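Local coordinates for protein putative fructosamine-3-kinase (Thermobifida fusca YX, PDB 3F7W) that probably acts as a kinase of the fructosamine-3-kinase family, with the protein-kinase-like fold, phosphorylating a substrate not yet established, at residues P41-A53 with A80-V92. Residues are numbered along the deposited sequence; the frame is centred on the assembly and turned at random. Where two conformers were deposited one is given.
Sequences PLFVKALPDDAPA and AGWDDRTLAMEWV. With EDO (1,2-ethanediol), chain F; EDO (1,2-ethanediol), chain G.
Bends at chi2 and chi3 (-70° and -57°) fold the Arg85 chain back over Leu47 and into the turn at Pro48-Ala51, while Phe43, with CG anti to the backbone N (chi1 178°), lies against Trp91 and selenomethionine Met89. The several in-plane N-H groups of the Arg85 guanidinium suit two backbone oxygens turned toward it: NH1 and NH2 both bond Ala51 O, at 2.8 and 2.7 Å, and NH2 also reaches Pro48 O at 2.7 Å. Leu47 CB lies over one face, toward its rim. Pro48 O accepts from both Arg85 NH2 and Ala51 N, the latter bond closing the type II turn.

Strands 41-46 and 86-90 are antiparallel neighbours in the five-stranded sheet of a kinase-like N-terminal lobe. Phe43 and Lys45 form hydrogen-bonded pairs with Met89 and Leu87; Lys45 N meets Leu87 O at 2.8 Å. Lys45, extended beyond CG, carries NZ into salt bridges with Glu61 of helix 57-68 and with Asp211, consistent with the lysine-glutamate pair of kinases; a 1,2-ethanediol also bonds it. Small Ala88 lets branched Val44 pack close, Val44 CG2 to Ala88 CB 3.9 Å, on the face toward helix 3-13.

At the far end Phe43 crosses Trp91 at about a right angle, Phe43 CD1 to Trp91 CZ3 3.7 Å, and Met89 CG sits at the phenyl edge. Pro41 CB rests 3.6 Å from Trp91 CB, and Arg33 makes a cation-pi contact with the indole.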
# COMPACT_ATOMS: atom_id res chain seq x y z
N PRO A 41 0.24 21.62 10.79
CA PRO A 41 1.35 20.95 10.14
C PRO A 41 0.88 20.07 8.98
O PRO A 41 -0.19 19.47 9.04
CB PRO A 41 1.91 20.08 11.26
CG PRO A 41 0.68 19.66 12.03
CD PRO A 41 -0.30 20.81 11.90
N LEU A 42 1.73 19.98 7.96
CA LEU A 42 1.51 19.21 6.77
C LEU A 42 2.72 18.33 6.51
O LEU A 42 3.86 18.75 6.73
CB LEU A 42 1.32 20.14 5.57
CG LEU A 42 0.17 21.14 5.58
CD1 LEU A 42 0.23 21.94 4.26
CD2 LEU A 42 -1.18 20.41 5.78
N PHE A 43 2.45 17.11 6.04
CA PHE A 43 3.48 16.22 5.54
C PHE A 43 3.52 16.44 4.02
O PHE A 43 2.51 16.31 3.36
CB PHE A 43 3.18 14.77 5.86
CG PHE A 43 4.21 13.80 5.32
CD1 PHE A 43 5.51 13.88 5.72
CD2 PHE A 43 3.84 12.76 4.49
CE1 PHE A 43 6.46 12.98 5.26
CE2 PHE A 43 4.80 11.85 4.03
CZ PHE A 43 6.10 11.99 4.41
N VAL A 44 4.70 16.75 3.49
CA VAL A 44 4.84 17.12 2.08
C VAL A 44 5.93 16.25 1.43
O VAL A 44 7.05 16.13 1.98
CB VAL A 44 5.16 18.62 1.94
CG1 VAL A 44 5.37 19.03 0.49
CG2 VAL A 44 4.04 19.51 2.64
N LYS A 45 5.56 15.61 0.32
CA LYS A 45 6.51 14.94 -0.57
C LYS A 45 6.73 15.85 -1.75
O LYS A 45 5.78 16.49 -2.26
CB LYS A 45 5.97 13.62 -1.10
CG LYS A 45 5.64 12.60 -0.08
CD LYS A 45 5.03 11.37 -0.70
CE LYS A 45 4.67 10.35 0.37
NZ LYS A 45 4.30 9.05 -0.26
N ALA A 46 7.96 15.93 -2.21
CA ALA A 46 8.28 16.81 -3.34
C ALA A 46 9.44 16.24 -4.14
O ALA A 46 10.47 15.89 -3.59
CB ALA A 46 8.61 18.22 -2.85
N LEU A 47 9.26 16.20 -5.45
CA LEU A 47 10.35 15.98 -6.36
C LEU A 47 11.18 17.27 -6.44
O LEU A 47 10.64 18.35 -6.27
CB LEU A 47 9.81 15.66 -7.74
CG LEU A 47 9.18 14.29 -7.84
CD1 LEU A 47 8.26 14.21 -9.06
CD2 LEU A 47 10.32 13.32 -7.92
N PRO A 48 12.48 17.15 -6.67
CA PRO A 48 13.25 18.39 -6.80
C PRO A 48 12.75 19.20 -8.00
O PRO A 48 12.28 18.63 -8.98
CB PRO A 48 14.69 17.91 -7.02
CG PRO A 48 14.71 16.48 -6.66
CD PRO A 48 13.31 15.95 -6.83
N ASP A 49 13.03 20.49 -7.92
CA ASP A 49 12.85 21.39 -9.01
C ASP A 49 13.63 20.91 -10.22
O ASP A 49 14.83 20.60 -10.14
CB ASP A 49 13.27 22.81 -8.60
CG ASP A 49 12.42 23.34 -7.45
OD1 ASP A 49 12.49 22.76 -6.34
OD2 ASP A 49 11.67 24.32 -7.66
N ASP A 50 12.90 20.83 -11.32
CA ASP A 50 13.44 20.46 -12.62
C ASP A 50 13.69 18.98 -12.85
O ASP A 50 13.93 18.58 -13.98
CB ASP A 50 14.72 21.27 -12.89
CG ASP A 50 14.45 22.75 -13.00
OD1 ASP A 50 13.53 23.13 -13.76
OD2 ASP A 50 15.17 23.54 -12.34
N ALA A 51 13.58 18.14 -11.82
CA ALA A 51 13.95 16.73 -12.01
C ALA A 51 12.89 16.02 -12.86
O ALA A 51 11.73 16.32 -12.75
CB ALA A 51 14.03 16.05 -10.66
N PRO A 52 13.31 15.10 -13.72
CA PRO A 52 12.34 14.36 -14.50
C PRO A 52 11.70 13.39 -13.56
O PRO A 52 12.38 12.90 -12.65
CB PRO A 52 13.19 13.64 -15.52
CG PRO A 52 14.43 13.34 -14.75
CD PRO A 52 14.67 14.65 -14.00
N ALA A 53 10.42 13.12 -13.76
CA ALA A 53 9.65 12.33 -12.83
C ALA A 53 8.78 11.34 -13.60
O ALA A 53 8.37 11.60 -14.72
CB ALA A 53 8.79 13.23 -12.04
N ALA A 80 -4.10 18.12 1.30
CA ALA A 80 -4.26 19.58 1.29
C ALA A 80 -4.08 20.13 -0.13
O ALA A 80 -4.68 21.13 -0.51
CB ALA A 80 -3.25 20.23 2.23
N GLY A 81 -3.26 19.46 -0.92
CA GLY A 81 -3.04 19.88 -2.31
C GLY A 81 -2.03 19.01 -3.00
O GLY A 81 -1.18 18.39 -2.36
N TRP A 82 -2.07 18.98 -4.33
CA TRP A 82 -1.09 18.20 -5.06
C TRP A 82 -0.97 18.62 -6.52
O TRP A 82 -1.87 19.25 -7.10
CB TRP A 82 -1.45 16.72 -4.98
CG TRP A 82 -2.64 16.35 -5.79
CD1 TRP A 82 -3.96 16.49 -5.44
CD2 TRP A 82 -2.63 15.80 -7.10
NE1 TRP A 82 -4.76 16.04 -6.45
CE2 TRP A 82 -3.98 15.61 -7.48
CE3 TRP A 82 -1.61 15.43 -7.99
CZ2 TRP A 82 -4.33 15.06 -8.71
CZ3 TRP A 82 -1.97 14.88 -9.23
CH2 TRP A 82 -3.31 14.72 -9.59
N ASP A 83 0.17 18.25 -7.10
CA ASP A 83 0.37 18.29 -8.55
C ASP A 83 1.36 17.20 -8.87
O ASP A 83 1.68 16.39 -8.02
CB ASP A 83 0.80 19.66 -9.03
CG ASP A 83 2.17 20.10 -8.49
OD1 ASP A 83 2.96 19.27 -8.01
OD2 ASP A 83 2.41 21.31 -8.59
N ASP A 84 1.85 17.14 -10.11
CA ASP A 84 2.73 16.03 -10.50
C ASP A 84 4.08 16.05 -9.77
O ASP A 84 4.82 15.08 -9.84
CB ASP A 84 2.99 16.01 -12.00
CG ASP A 84 1.75 15.73 -12.82
OD1 ASP A 84 0.87 14.98 -12.36
OD2 ASP A 84 1.65 16.29 -13.93
N ARG A 85 4.39 17.17 -9.12
CA ARG A 85 5.71 17.35 -8.44
C ARG A 85 5.64 17.32 -6.89
O ARG A 85 6.68 17.22 -6.23
CB ARG A 85 6.31 18.73 -8.78
CG ARG A 85 6.16 19.26 -10.20
CD ARG A 85 7.02 18.47 -11.15
NE ARG A 85 8.42 18.48 -10.74
CZ ARG A 85 9.36 17.72 -11.29
NH1 ARG A 85 9.06 16.86 -12.26
NH2 ARG A 85 10.58 17.79 -10.84
N THR A 86 4.43 17.49 -6.34
CA THR A 86 4.25 17.88 -4.92
C THR A 86 2.97 17.22 -4.39
O THR A 86 1.94 17.17 -5.09
CB THR A 86 4.11 19.38 -4.77
OG1 THR A 86 5.04 20.05 -5.62
CG2 THR A 86 4.31 19.84 -3.32
N LEU A 87 3.04 16.70 -3.18
CA LEU A 87 1.87 16.16 -2.52
C LEU A 87 1.93 16.61 -1.05
O LEU A 87 2.91 16.32 -0.36
CB LEU A 87 1.84 14.64 -2.65
CG LEU A 87 0.74 13.84 -1.94
CD1 LEU A 87 -0.66 14.31 -2.33
CD2 LEU A 87 0.89 12.31 -2.20
N ALA A 88 0.92 17.38 -0.64
CA ALA A 88 0.81 17.97 0.72
C ALA A 88 -0.42 17.36 1.39
O ALA A 88 -1.53 17.40 0.82
CB ALA A 88 0.64 19.48 0.65
N MSE A 89 -0.21 16.78 2.56
CA MSE A 89 -1.25 16.11 3.30
C MSE A 89 -1.14 16.39 4.77
O MSE A 89 -0.16 16.95 5.25
CB MSE A 89 -1.17 14.60 3.06
CG MSE A 89 -0.01 13.92 3.69
SE MSE A 89 -0.03 12.03 3.18
CE MSE A 89 0.41 12.35 1.31
N GLU A 90 -2.16 15.94 5.48
CA GLU A 90 -2.20 15.99 6.93
C GLU A 90 -0.94 15.37 7.57
O GLU A 90 -0.50 14.29 7.17
CB GLU A 90 -3.48 15.24 7.32
CG GLU A 90 -3.79 15.11 8.74
CD GLU A 90 -5.13 14.38 8.95
OE1 GLU A 90 -5.72 13.84 7.96
OE2 GLU A 90 -5.56 14.34 10.12
N TRP A 91 -0.34 16.08 8.52
CA TRP A 91 0.79 15.59 9.30
C TRP A 91 0.27 14.76 10.47
O TRP A 91 -0.67 15.16 11.14
CB TRP A 91 1.64 16.75 9.83
CG TRP A 91 2.75 16.31 10.74
CD1 TRP A 91 2.72 16.21 12.11
CD2 TRP A 91 4.07 15.91 10.34
NE1 TRP A 91 3.92 15.75 12.57
CE2 TRP A 91 4.77 15.56 11.52
CE3 TRP A 91 4.73 15.81 9.11
CZ2 TRP A 91 6.09 15.12 11.49
CZ3 TRP A 91 6.03 15.35 9.08
CH2 TRP A 91 6.72 15.04 10.28
N VAL A 92 0.90 13.62 10.68
CA VAL A 92 0.56 12.71 11.77
C VAL A 92 1.70 12.70 12.77
O VAL A 92 2.84 12.47 12.41
CB VAL A 92 0.34 11.25 11.24
CG1 VAL A 92 -0.10 10.33 12.39
CG2 VAL A 92 -0.70 11.23 10.13
C1 EDO F . -8.31 15.16 -4.57
O1 EDO F . -7.11 15.72 -4.04
C2 EDO F . -8.05 14.50 -5.91
O2 EDO F . -7.75 15.54 -6.84
C1 EDO G . 5.52 9.53 -3.96
O1 EDO G . 5.61 8.52 -2.95
C2 EDO G . 4.56 9.04 -5.00
O2 EDO G . 3.31 9.04 -4.36